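Thiosulfate reductase (Thermus thermophilus, PDB 2VPZ) probably catalyses the reduction of sulfur compounds such as polysulfide or thiosulfate, using a molybdenum centre carried by molybdopterin guanine dinucleotides and a [4Fe-4S] cluster. Local coordinates at residues G700-L705 / D716-T721; N441-I446 / R451-L456; G190-I195 / V495-P500; E66-N71 / M561-Q566. One frame throughout, in Å; residues are numbered along the deposited sequence.

Overall arrangement
Contact 2 is the buried one of the two that share a molybdopterin guanine dinucleotide, and contact 1 lies nearer the surface beside it; their centres are 11 Å apart. Contact 1 sets a lysine on a tyrosine in the dinucleotide-binding domain, whereas contact 2 packs leucine, phenylalanine and threonine between two helices. Contacts 3 and 4 lie on the other side of the chain's centre, toward the [4Fe-4S] cluster, and share one antiparallel sheet: 493-495 and 501-503 flank the loop of contact 3, and 563-565 carries contact 4. Partly buried contact 3 uses two histidines and water, while buried contact 4 turns on a tyrosine hydroxyl meeting a threonine hydroxyl.

Contact 1 (G700-L705 / D716-T721); sequences GHKAPL and DNYLQT. With MGD (2-amino-5,6-dimercapto-7-methyl-3,7,8a,9-tetrahydro-8-oxa-1,3,9,10-tetraaza-anthracen-4-one guanosine dinucleotide), chain H.
A cation-pi contact between Lys702 and Tyr718 joins two parts of the long loop between strands 692-696 and 724-725, in the molybdopterin dinucleotide-binding domain. The lysine chain, bent at chi2 (-93°), runs across the tyrosine ring in the direction opposite to that side chain. Its CE sits over the middle of one face, 3.5 Å from Tyr718 CZ, and NZ lies 4.0 Å from the ring centroid, 11° off the normal. Lysine suits this place because its last methylene, CE, covers the ring while the ammonium reaches further: NZ donates to Gly700 O at 2.9 Å, in the carbonyl plane, and makes a salt bridge with Glu677.

The turn that carries Tyr718 also reads the pterin. Asp716 OD2 accepts from N18 of the dinucleotide at 3.2 Å, and more weakly from N19, so one carboxylate oxygen answers two neighbouring N-H groups. Gln720 OE1 adds a weak bond from N19. Asp716 OD1 is held by His697, which, with Gln720 NE2 on OD2, is likely to limit the carboxylate's rotation.

Tyr718 OH is hydrogen-bonded to Glu471. Leu719 packs on Leu621 of strand 619-624 and Leu669 of strand 666-671, while Tyr718 touches Glu677 of strand 676-683.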
# COMPACT_ATOMS: atom_id res chain seq x y z
N GLY A 700 20.63 1.32 -35.64
CA GLY A 700 21.32 0.59 -36.71
C GLY A 700 22.06 1.44 -37.73
O GLY A 700 22.19 1.03 -38.89
N HIS A 701 22.54 2.61 -37.35
CA HIS A 701 23.28 3.47 -38.29
C HIS A 701 24.62 2.84 -38.74
O HIS A 701 25.30 2.21 -37.91
CB HIS A 701 23.65 4.88 -37.65
CG HIS A 701 22.51 5.78 -37.31
ND1 HIS A 701 22.18 6.87 -38.06
CD2 HIS A 701 21.65 5.75 -36.30
CE1 HIS A 701 21.14 7.47 -37.52
NE2 HIS A 701 20.80 6.81 -36.44
N LYS A 702 24.95 2.96 -40.03
CA LYS A 702 26.29 2.58 -40.51
C LYS A 702 26.77 3.98 -40.99
O LYS A 702 26.62 4.36 -42.15
CB LYS A 702 26.31 1.60 -41.69
CG LYS A 702 24.95 1.09 -42.16
CD LYS A 702 24.56 -0.23 -41.50
CE LYS A 702 23.11 -0.64 -41.86
NZ LYS A 702 22.38 -1.24 -40.69
N ALA A 703 27.31 4.77 -40.06
CA ALA A 703 27.80 6.12 -40.37
C ALA A 703 28.92 6.42 -39.35
O ALA A 703 28.67 7.09 -38.33
CB ALA A 703 26.62 7.12 -40.26
N PRO A 704 30.17 5.97 -39.64
CA PRO A 704 31.35 6.17 -38.78
C PRO A 704 31.66 7.58 -38.27
O PRO A 704 32.29 7.74 -37.22
CB PRO A 704 32.53 5.64 -39.61
CG PRO A 704 31.91 4.85 -40.73
CD PRO A 704 30.58 5.54 -40.99
N LEU A 705 31.25 8.57 -39.03
CA LEU A 705 31.53 9.96 -38.67
C LEU A 705 30.60 10.49 -37.56
O LEU A 705 30.97 11.44 -36.87
CB LEU A 705 31.58 10.85 -39.92
CG LEU A 705 32.75 10.54 -40.90
CD1 LEU A 705 32.62 11.40 -42.18
CD2 LEU A 705 34.12 10.77 -40.22
N ASP A 716 15.04 -0.93 -38.34
CA ASP A 716 13.79 -1.53 -38.85
C ASP A 716 13.69 -1.39 -40.40
O ASP A 716 13.31 -2.35 -41.11
CB ASP A 716 12.53 -0.96 -38.15
CG ASP A 716 12.19 0.50 -38.53
OD1 ASP A 716 13.05 1.39 -38.39
OD2 ASP A 716 11.04 0.74 -38.95
N ASN A 717 14.08 -0.21 -40.90
CA ASN A 717 14.09 0.14 -42.34
C ASN A 717 15.01 -0.75 -43.20
O ASN A 717 14.68 -1.06 -44.35
CB ASN A 717 14.51 1.60 -42.57
CG ASN A 717 14.08 2.11 -43.93
OD1 ASN A 717 14.87 2.66 -44.70
ND2 ASN A 717 12.81 1.93 -44.23
N TYR A 718 16.17 -1.14 -42.67
CA TYR A 718 17.04 -2.03 -43.44
C TYR A 718 16.40 -3.43 -43.52
O TYR A 718 16.81 -4.26 -44.34
CB TYR A 718 18.45 -2.14 -42.85
CG TYR A 718 19.42 -1.12 -43.41
CD1 TYR A 718 19.41 0.19 -42.95
CD2 TYR A 718 20.34 -1.46 -44.41
CE1 TYR A 718 20.30 1.14 -43.45
CE2 TYR A 718 21.24 -0.51 -44.93
CZ TYR A 718 21.21 0.79 -44.44
OH TYR A 718 22.08 1.75 -44.90
N LEU A 719 15.41 -3.71 -42.68
CA LEU A 719 14.75 -5.02 -42.72
C LEU A 719 13.47 -4.97 -43.52
O LEU A 719 12.90 -6.00 -43.86
CB LEU A 719 14.42 -5.50 -41.31
CG LEU A 719 15.57 -6.02 -40.47
CD1 LEU A 719 15.27 -5.92 -38.98
CD2 LEU A 719 15.85 -7.46 -40.88
N GLN A 720 13.00 -3.75 -43.79
CA GLN A 720 11.77 -3.52 -44.55
C GLN A 720 12.14 -3.43 -46.04
O GLN A 720 12.25 -2.37 -46.65
CB GLN A 720 11.02 -2.28 -44.02
CG GLN A 720 10.29 -2.58 -42.69
CD GLN A 720 10.32 -1.44 -41.66
OE1 GLN A 720 11.10 -0.49 -41.77
NE2 GLN A 720 9.47 -1.56 -40.62
N THR A 721 12.35 -4.61 -46.58
CA THR A 721 12.76 -4.81 -47.94
C THR A 721 11.60 -4.65 -48.96
O THR A 721 11.80 -4.09 -50.04
CB THR A 721 13.43 -6.22 -48.06
OG1 THR A 721 14.84 -6.09 -47.98
CG2 THR A 721 12.99 -6.92 -49.33
PB MGD H . 14.84 11.70 -39.55
O1B MGD H . 15.37 10.31 -39.36
O2B MGD H . 14.77 12.62 -38.37
O3B MGD H . 13.46 11.47 -40.36
O3A MGD H . 11.39 11.07 -41.72
PA MGD H . 12.62 12.08 -41.61
O1A MGD H . 12.30 13.49 -41.13
O2A MGD H . 13.42 11.87 -42.84
O5' MGD H . 15.72 12.46 -40.60
C5' MGD H . 15.99 13.86 -40.49
C4' MGD H . 17.21 14.12 -41.38
O4' MGD H . 17.23 15.55 -41.38
C3' MGD H . 18.53 13.68 -40.82
O3' MGD H . 19.40 13.53 -41.94
C2' MGD H . 18.93 14.89 -39.95
O2' MGD H . 20.32 14.86 -39.80
C1' MGD H . 18.45 16.08 -40.79
N9 MGD H . 18.18 17.40 -40.11
C8 MGD H . 17.68 17.57 -38.88
N7 MGD H . 17.50 18.87 -38.55
C5 MGD H . 17.84 19.61 -39.63
C6 MGD H . 17.84 21.08 -40.03
O6 MGD H . 17.52 22.02 -39.22
N1 MGD H . 18.26 21.35 -41.31
C2 MGD H . 18.66 20.40 -42.21
N2 MGD H . 19.08 20.70 -43.48
N3 MGD H . 18.63 19.11 -41.88
C4 MGD H . 18.27 18.62 -40.65
C10 MGD H . 10.16 11.26 -40.96
C11 MGD H . 9.15 10.31 -41.51
O11 MGD H . 9.82 9.07 -41.67
C12 MGD H . 7.89 10.14 -40.74
S12 MGD H . 6.96 11.47 -40.20
C13 MGD H . 7.36 8.94 -40.51
S13 MGD H . 5.98 8.61 -39.63
C14 MGD H . 7.85 7.69 -41.00
N15 MGD H . 8.32 6.87 -39.84
C16 MGD H . 9.02 5.75 -40.21
C17 MGD H . 9.14 4.50 -39.45
O17 MGD H . 8.61 4.39 -38.30
N18 MGD H . 9.80 3.49 -40.00
C19 MGD H . 10.38 3.55 -41.22
N19 MGD H . 11.11 2.52 -41.73
N20 MGD H . 10.27 4.66 -41.96
C21 MGD H . 9.65 5.76 -41.54
N22 MGD H . 9.64 6.86 -42.30
C23 MGD H . 8.89 8.04 -42.02

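Contact 2 (N441-I446 / R451-L456); sequences NLFHSI and RTKEAL. With MGD (2-amino-5,6-dimercapto-7-methyl-3,7,8a,9-tetrahydro-8-oxa-1,3,9,10-tetraaza-anthracen-4-one guanosine dinucleotide), chain H.
Leu442 and Phe443 pack against Thr452, Lys453 and Leu456, joining the short, weakly bonded helix 442-445 to helix 449-457 within the helical connection of a beta-alpha-beta crossover between parallel strands 435-438 and 462-466.

Among the apolar contacts, Leu442 CD1 meets Leu456 CD2 at 4.1 Å, and the other methyl of that leucine, CD1, lies 3.8 Å from Phe443 CZ. At the edge of the phenylalanine ring, near its plane, stands Thr452 CG2. Phenylalanine suits its place because a flat ring can take methyls round it and the lysine chain on its face.

Lys453 supplies that contact over the face. Its CG lies beside the backbone N (chi1 -54°) and the chain is extended from there, which carries CE to 3.7 Å from Phe443 CE1, offset toward the rim. NZ is 4.9 Å from the ring centroid, a long cation-pi approach, and makes a salt bridge with Glu471. An alanine in place of Phe443 would probably open a gap beneath the lysine chain and leave Leu456 CD1 without its aromatic partner.

Among the polar groups, Asn441 N donates nearly straight (171°) to O2A of the dinucleotide's diphosphate at 3.0 Å; Ser445 OG donates to O3A and also lies 2.9 Å from O2A. Thr452 offers CG2 to the ring and OG1 to a bridging water, which accepts from OG1 at 2.8 Å and donates to the carbonyl oxygens of Leu442 and Ile446.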
# COMPACT_ATOMS: atom_id res chain seq x y z
N ASN A 441 15.98 11.64 -44.31
CA ASN A 441 16.82 10.45 -44.19
C ASN A 441 16.58 9.40 -45.31
O ASN A 441 15.78 8.48 -45.14
CB ASN A 441 16.64 9.84 -42.78
CG ASN A 441 17.94 9.29 -42.19
OD1 ASN A 441 18.27 9.53 -41.02
ND2 ASN A 441 18.66 8.52 -42.99
N LEU A 442 17.29 9.53 -46.43
CA LEU A 442 17.13 8.59 -47.54
C LEU A 442 17.22 7.10 -47.16
O LEU A 442 16.42 6.28 -47.63
CB LEU A 442 18.12 8.91 -48.69
CG LEU A 442 18.05 10.27 -49.39
CD1 LEU A 442 19.11 10.34 -50.54
CD2 LEU A 442 16.62 10.54 -49.93
N PHE A 443 18.19 6.73 -46.31
CA PHE A 443 18.37 5.32 -45.91
C PHE A 443 17.56 4.82 -44.68
O PHE A 443 17.60 3.64 -44.36
CB PHE A 443 19.88 5.01 -45.70
CG PHE A 443 20.77 5.28 -46.93
CD1 PHE A 443 22.16 5.43 -46.78
CD2 PHE A 443 20.22 5.40 -48.22
CE1 PHE A 443 23.00 5.70 -47.89
CE2 PHE A 443 21.05 5.67 -49.35
CZ PHE A 443 22.43 5.82 -49.18
N HIS A 444 16.83 5.69 -43.97
CA HIS A 444 16.03 5.24 -42.82
C HIS A 444 14.51 5.51 -42.97
O HIS A 444 13.68 4.82 -42.35
CB HIS A 444 16.56 5.84 -41.46
CG HIS A 444 17.86 5.31 -40.97
ND1 HIS A 444 17.96 4.42 -39.94
CD2 HIS A 444 19.12 5.55 -41.37
CE1 HIS A 444 19.23 4.11 -39.74
NE2 HIS A 444 19.95 4.79 -40.61
N SER A 445 14.14 6.48 -43.80
CA SER A 445 12.73 6.86 -43.98
C SER A 445 12.00 6.34 -45.24
O SER A 445 10.78 6.49 -45.35
CB SER A 445 12.58 8.38 -43.90
OG SER A 445 13.19 8.94 -42.76
N ILE A 446 12.75 5.76 -46.18
CA ILE A 446 12.19 5.20 -47.42
C ILE A 446 12.54 3.70 -47.44
O ILE A 446 13.70 3.32 -47.29
CB ILE A 446 12.82 5.92 -48.70
CG1 ILE A 446 12.63 7.45 -48.62
CG2 ILE A 446 12.15 5.36 -49.99
CD1 ILE A 446 13.51 8.25 -49.62
N ARG A 451 17.54 -0.59 -53.33
CA ARG A 451 16.97 0.08 -54.51
C ARG A 451 17.31 1.61 -54.50
O ARG A 451 17.64 2.16 -55.53
CB ARG A 451 15.44 -0.13 -54.64
CG ARG A 451 14.84 0.44 -55.96
CD ARG A 451 13.28 0.53 -55.98
NE ARG A 451 12.71 1.34 -54.90
CZ ARG A 451 11.41 1.60 -54.71
NH1 ARG A 451 10.49 1.12 -55.54
NH2 ARG A 451 11.02 2.34 -53.68
N THR A 452 17.25 2.28 -53.35
CA THR A 452 17.60 3.69 -53.26
C THR A 452 19.11 3.96 -53.62
O THR A 452 19.45 4.99 -54.21
CB THR A 452 17.28 4.29 -51.84
OG1 THR A 452 15.94 4.02 -51.48
CG2 THR A 452 17.56 5.81 -51.81
N LYS A 453 20.00 3.02 -53.29
CA LYS A 453 21.45 3.12 -53.56
C LYS A 453 21.80 2.92 -55.05
O LYS A 453 22.76 3.50 -55.59
CB LYS A 453 22.25 2.17 -52.65
CG LYS A 453 21.95 2.34 -51.15
CD LYS A 453 22.99 1.64 -50.27
CE LYS A 453 22.93 2.07 -48.79
NZ LYS A 453 23.40 1.00 -47.84
N GLU A 454 21.02 2.06 -55.71
CA GLU A 454 21.13 1.82 -57.15
C GLU A 454 20.78 3.18 -57.82
O GLU A 454 21.49 3.67 -58.70
CB GLU A 454 20.10 0.77 -57.58
CG GLU A 454 20.64 -0.51 -58.21
CD GLU A 454 19.67 -1.13 -59.24
OE1 GLU A 454 19.82 -0.82 -60.45
OE2 GLU A 454 18.76 -1.89 -58.82
N ALA A 455 19.66 3.76 -57.38
CA ALA A 455 19.17 5.04 -57.90
C ALA A 455 20.17 6.20 -57.70
O ALA A 455 20.28 7.07 -58.56
CB ALA A 455 17.77 5.38 -57.32
N LEU A 456 20.90 6.26 -56.59
CA LEU A 456 21.88 7.34 -56.45
C LEU A 456 23.06 7.08 -57.42
O LEU A 456 23.66 8.02 -57.95
CB LEU A 456 22.42 7.52 -55.00
CG LEU A 456 21.41 7.63 -53.85
CD1 LEU A 456 22.13 7.77 -52.48
CD2 LEU A 456 20.44 8.80 -54.08
PB MGD H . 14.84 11.70 -39.55
O1B MGD H . 15.37 10.31 -39.36
O2B MGD H . 14.77 12.62 -38.37
O3B MGD H . 13.46 11.47 -40.36
O3A MGD H . 11.39 11.07 -41.72
PA MGD H . 12.62 12.08 -41.61
O1A MGD H . 12.30 13.49 -41.13
O2A MGD H . 13.42 11.87 -42.84
O5' MGD H . 15.72 12.46 -40.60
C5' MGD H . 15.99 13.86 -40.49
C4' MGD H . 17.21 14.12 -41.38
O4' MGD H . 17.23 15.55 -41.38
C3' MGD H . 18.53 13.68 -40.82
O3' MGD H . 19.40 13.53 -41.94
C2' MGD H . 18.93 14.89 -39.95
O2' MGD H . 20.32 14.86 -39.80
C1' MGD H . 18.45 16.08 -40.79
N9 MGD H . 18.18 17.40 -40.11
C8 MGD H . 17.68 17.57 -38.88
N7 MGD H . 17.50 18.87 -38.55
C5 MGD H . 17.84 19.61 -39.63
C6 MGD H . 17.84 21.08 -40.03
O6 MGD H . 17.52 22.02 -39.22
N1 MGD H . 18.26 21.35 -41.31
C2 MGD H . 18.66 20.40 -42.21
N2 MGD H . 19.08 20.70 -43.48
N3 MGD H . 18.63 19.11 -41.88
C4 MGD H . 18.27 18.62 -40.65
C10 MGD H . 10.16 11.26 -40.96
C11 MGD H . 9.15 10.31 -41.51
O11 MGD H . 9.82 9.07 -41.67
C12 MGD H . 7.89 10.14 -40.74
S12 MGD H . 6.96 11.47 -40.20
C13 MGD H . 7.36 8.94 -40.51
S13 MGD H . 5.98 8.61 -39.63
C14 MGD H . 7.85 7.69 -41.00
N15 MGD H . 8.32 6.87 -39.84
C16 MGD H . 9.02 5.75 -40.21
C17 MGD H . 9.14 4.50 -39.45
O17 MGD H . 8.61 4.39 -38.30
N18 MGD H . 9.80 3.49 -40.00
C19 MGD H . 10.38 3.55 -41.22
N19 MGD H . 11.11 2.52 -41.73
N20 MGD H . 10.27 4.66 -41.96
C21 MGD H . 9.65 5.76 -41.54
N22 MGD H . 9.64 6.86 -42.30
C23 MGD H . 8.89 8.04 -42.02
O HOH W 1 15.84 4.12 -48.64

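Contact 3 (G190-I195 / V495-P500); sequences GGHEPI and VAHKTP
His192 meets Val495 and His497 across the contact, its CB lying 4.0 Å from Val495 CG1. From there the imidazole swings away from the backbone N (chi1 -157°), which presents one face to His497. ND1 is 4.0 Å from His497 CD2, and farther along the ring CE1 approaches both CD2 and NE2 of that partner. The result is a T-shaped pair, the edge of His497 toward the face of His192, with centroids 5.0 Å apart and planes at 85°. A flat ring suits His192, giving His497 a face while CB packs on Val495; His497 adds a nitrogen acceptor.

The loop holding His192 lies between helix 168-184 and strand 202-206, whereas Val495 ends strand 493-495 and His497 lies in the connection to strand 501-503, a beta hairpin of the small antiparallel sheet. Within that connection Thr499 N donates to His497 ND1 at 3.2 Å, which would limit the rotation of the ring.

Two waters bridge the backbones: one donates to His192 O at 2.6 Å, the other accepts from His192 N, and both donate to Ala496 O. Trp49, which lines the iron-sulfur cluster pocket, meets the His192 ring, and the cluster is about 9 Å from that side chain.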
# COMPACT_ATOMS: atom_id res chain seq x y z
N GLY A 190 -5.05 17.38 -40.45
CA GLY A 190 -4.01 18.36 -40.14
C GLY A 190 -2.83 17.94 -39.27
O GLY A 190 -2.82 16.82 -38.79
N GLY A 191 -1.86 18.84 -39.06
CA GLY A 191 -0.70 18.59 -38.22
C GLY A 191 -0.93 18.57 -36.70
O GLY A 191 -0.25 17.88 -35.95
N HIS A 192 -1.91 19.37 -36.25
CA HIS A 192 -2.31 19.46 -34.82
C HIS A 192 -3.72 18.85 -34.80
O HIS A 192 -4.69 19.58 -34.70
CB HIS A 192 -2.37 20.93 -34.31
CG HIS A 192 -2.23 21.11 -32.83
ND1 HIS A 192 -3.16 20.71 -31.93
CD2 HIS A 192 -1.25 21.67 -32.11
CE1 HIS A 192 -2.77 20.99 -30.70
NE2 HIS A 192 -1.60 21.57 -30.78
N GLU A 193 -3.82 17.52 -34.89
CA GLU A 193 -5.12 16.86 -34.95
C GLU A 193 -6.18 17.46 -33.98
O GLU A 193 -5.96 17.50 -32.74
CB GLU A 193 -4.99 15.30 -34.89
CG GLU A 193 -3.69 14.68 -34.26
CD GLU A 193 -2.43 14.52 -35.17
OE1 GLU A 193 -2.45 13.74 -36.15
OE2 GLU A 193 -1.39 15.16 -34.87
N PRO A 194 -7.34 17.99 -34.54
CA PRO A 194 -8.51 18.62 -33.90
C PRO A 194 -9.45 17.90 -32.89
O PRO A 194 -10.67 17.99 -33.02
CB PRO A 194 -9.29 19.19 -35.09
CG PRO A 194 -9.11 18.12 -36.14
CD PRO A 194 -7.62 17.72 -35.96
N ILE A 195 -8.86 17.21 -31.92
CA ILE A 195 -9.62 16.47 -30.90
C ILE A 195 -9.83 17.33 -29.64
O ILE A 195 -8.89 17.94 -29.12
CB ILE A 195 -8.89 15.13 -30.47
CG1 ILE A 195 -8.68 14.25 -31.70
CG2 ILE A 195 -9.69 14.39 -29.37
CD1 ILE A 195 -7.48 14.66 -32.58
N VAL A 495 -0.59 27.67 -37.53
CA VAL A 495 -1.27 26.48 -37.04
C VAL A 495 -2.82 26.56 -37.00
O VAL A 495 -3.38 27.41 -36.28
CB VAL A 495 -0.75 26.04 -35.59
CG1 VAL A 495 -1.34 24.67 -35.18
CG2 VAL A 495 0.79 26.01 -35.56
N ALA A 496 -3.48 25.71 -37.78
CA ALA A 496 -4.96 25.63 -37.82
C ALA A 496 -5.35 25.06 -36.45
O ALA A 496 -4.82 24.03 -35.99
CB ALA A 496 -5.47 24.75 -38.98
N HIS A 497 -6.33 25.69 -35.81
CA HIS A 497 -6.66 25.33 -34.44
C HIS A 497 -7.99 25.92 -33.95
O HIS A 497 -8.61 26.76 -34.60
CB HIS A 497 -5.48 25.88 -33.55
CG HIS A 497 -5.40 25.38 -32.15
ND1 HIS A 497 -5.98 26.02 -31.08
CD2 HIS A 497 -4.80 24.31 -31.64
CE1 HIS A 497 -5.75 25.37 -29.97
NE2 HIS A 497 -5.03 24.31 -30.29
N LYS A 498 -8.42 25.47 -32.76
CA LYS A 498 -9.63 26.00 -32.10
C LYS A 498 -9.46 27.57 -32.21
O LYS A 498 -10.36 28.28 -32.67
CB LYS A 498 -9.63 25.54 -30.63
CG LYS A 498 -10.98 25.56 -29.87
CD LYS A 498 -10.84 25.09 -28.39
CE LYS A 498 -11.78 23.92 -28.05
NZ LYS A 498 -12.45 24.05 -26.69
N THR A 499 -8.30 28.07 -31.78
CA THR A 499 -7.90 29.49 -31.86
C THR A 499 -6.62 29.55 -32.74
O THR A 499 -5.50 29.50 -32.20
CB THR A 499 -7.57 30.10 -30.44
OG1 THR A 499 -6.37 29.54 -29.93
CG2 THR A 499 -8.74 29.86 -29.48
N PRO A 500 -6.77 29.69 -34.09
CA PRO A 500 -5.60 29.74 -35.00
C PRO A 500 -4.47 30.64 -34.50
O PRO A 500 -4.76 31.68 -33.93
CB PRO A 500 -6.16 30.28 -36.32
CG PRO A 500 -7.66 30.14 -36.23
CD PRO A 500 -7.98 30.22 -34.73
O HOH W 2 -6.18 21.67 -34.88
O HOH W 3 -3.39 21.92 -37.44

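Contact 4 (E66-N71 / M561-Q566); sequences EGYEAN and MGTLVQ
Tyr68 OH and Thr563 OG1 stand 2.8 Å apart, the closest approach between the two segments, and the tyrosine may donate here although its proton has another acceptor within reach. Gly562 comes next: its carbonyl carbon is 3.2 Å from Tyr68 OH, and a CB placed on this backbone would run into that hydroxyl, consistent with glycine here, though the local geometry is doubtful. Asn71 crosses Thr563 at about a right angle and brings its amide close to OG1.

The segment of Tyr68 continues from strand 62-67, and Thr563 opens strand 563-565, so the contact ties the Fe4S4 domain to the small antiparallel sheet of 493-495, 501-503 and 563-565.

The tyrosine ring is set by its first torsion (chi1 66°), with CG between the backbone N and the carbonyl carbon, and by Asn71 CB, 3.9 Å above the middle of one face. A leucine in place of Tyr68 would probably leave Thr563 OG1 without its hydroxyl partner and Asn71 CB without a ring to rest on. Farther out, the Tyr41 ring meets that of Tyr68, Phe501 and Pro72 touch Thr563, and the cluster ligand Cys51 is about 5 Å from the Asn71 side chain.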
# COMPACT_ATOMS: atom_id res chain seq x y z
N GLU A 66 12.83 26.41 -22.75
CA GLU A 66 11.66 26.14 -21.94
C GLU A 66 10.33 26.42 -22.67
O GLU A 66 10.31 27.18 -23.64
CB GLU A 66 11.76 26.96 -20.63
CG GLU A 66 11.23 26.29 -19.33
CD GLU A 66 12.25 25.36 -18.60
OE1 GLU A 66 13.40 25.80 -18.34
OE2 GLU A 66 11.88 24.20 -18.27
N GLY A 67 9.23 25.77 -22.28
CA GLY A 67 7.99 26.09 -22.94
C GLY A 67 7.52 27.44 -22.41
O GLY A 67 8.21 28.00 -21.56
N TYR A 68 6.43 28.03 -22.91
CA TYR A 68 5.85 29.29 -22.38
C TYR A 68 4.30 29.28 -22.41
O TYR A 68 3.71 28.76 -23.35
CB TYR A 68 6.50 30.60 -22.98
CG TYR A 68 6.34 30.97 -24.46
CD1 TYR A 68 5.41 31.94 -24.89
CD2 TYR A 68 7.19 30.42 -25.43
CE1 TYR A 68 5.34 32.36 -26.25
CE2 TYR A 68 7.13 30.82 -26.79
CZ TYR A 68 6.20 31.79 -27.20
OH TYR A 68 6.15 32.16 -28.52
N GLU A 69 3.68 29.82 -21.35
CA GLU A 69 2.24 29.83 -21.14
C GLU A 69 1.30 30.22 -22.33
O GLU A 69 0.60 29.38 -22.85
CB GLU A 69 1.89 30.56 -19.80
CG GLU A 69 2.51 29.92 -18.48
CD GLU A 69 1.73 28.70 -17.91
OE1 GLU A 69 0.51 28.62 -18.18
OE2 GLU A 69 2.34 27.86 -17.17
N ALA A 70 1.34 31.45 -22.83
CA ALA A 70 0.50 31.87 -23.99
C ALA A 70 0.54 30.91 -25.20
O ALA A 70 -0.50 30.59 -25.78
CB ALA A 70 0.89 33.32 -24.46
N ASN A 71 1.73 30.45 -25.60
CA ASN A 71 1.85 29.50 -26.72
C ASN A 71 0.88 28.30 -26.53
O ASN A 71 1.01 27.54 -25.58
CB ASN A 71 3.28 28.98 -26.90
CG ASN A 71 3.49 28.21 -28.20
OD1 ASN A 71 3.51 28.81 -29.28
ND2 ASN A 71 3.58 26.88 -28.10
N MET A 561 5.99 39.18 -28.47
CA MET A 561 4.94 38.16 -28.14
C MET A 561 5.03 36.86 -29.03
O MET A 561 4.02 36.45 -29.65
CB MET A 561 3.52 38.77 -28.28
CG MET A 561 3.47 40.08 -29.10
SD MET A 561 2.88 39.93 -30.81
CE MET A 561 1.26 39.14 -30.56
N GLY A 562 6.24 36.28 -29.08
CA GLY A 562 6.59 35.10 -29.86
C GLY A 562 5.58 34.41 -30.76
O GLY A 562 5.89 33.99 -31.90
N THR A 563 4.36 34.30 -30.25
CA THR A 563 3.15 33.70 -30.86
C THR A 563 1.97 34.72 -31.02
O THR A 563 1.83 35.60 -30.18
CB THR A 563 2.55 32.55 -29.99
OG1 THR A 563 3.57 31.72 -29.49
CG2 THR A 563 1.53 31.72 -30.81
N LEU A 564 1.15 34.57 -32.06
CA LEU A 564 -0.04 35.41 -32.27
C LEU A 564 -1.33 34.54 -32.49
O LEU A 564 -1.35 33.70 -33.42
CB LEU A 564 0.18 36.46 -33.42
CG LEU A 564 -0.88 37.57 -33.75
CD1 LEU A 564 -0.24 38.97 -33.95
CD2 LEU A 564 -1.70 37.18 -35.01
N VAL A 565 -2.33 34.69 -31.61
CA VAL A 565 -3.65 34.00 -31.65
C VAL A 565 -4.70 34.97 -32.24
O VAL A 565 -4.78 36.17 -31.88
CB VAL A 565 -4.20 33.50 -30.22
CG1 VAL A 565 -5.40 32.50 -30.42
CG2 VAL A 565 -3.08 32.82 -29.41
N GLN A 566 -5.47 34.42 -33.18
CA GLN A 566 -6.51 35.07 -33.93
C GLN A 566 -7.89 34.49 -33.67
O GLN A 566 -8.04 33.41 -33.09
CB GLN A 566 -6.23 34.94 -35.42
CG GLN A 566 -5.00 35.58 -35.94
CD GLN A 566 -5.06 35.62 -37.44
OE1 GLN A 566 -5.90 34.90 -38.00
NE2 GLN A 566 -4.24 36.43 -38.09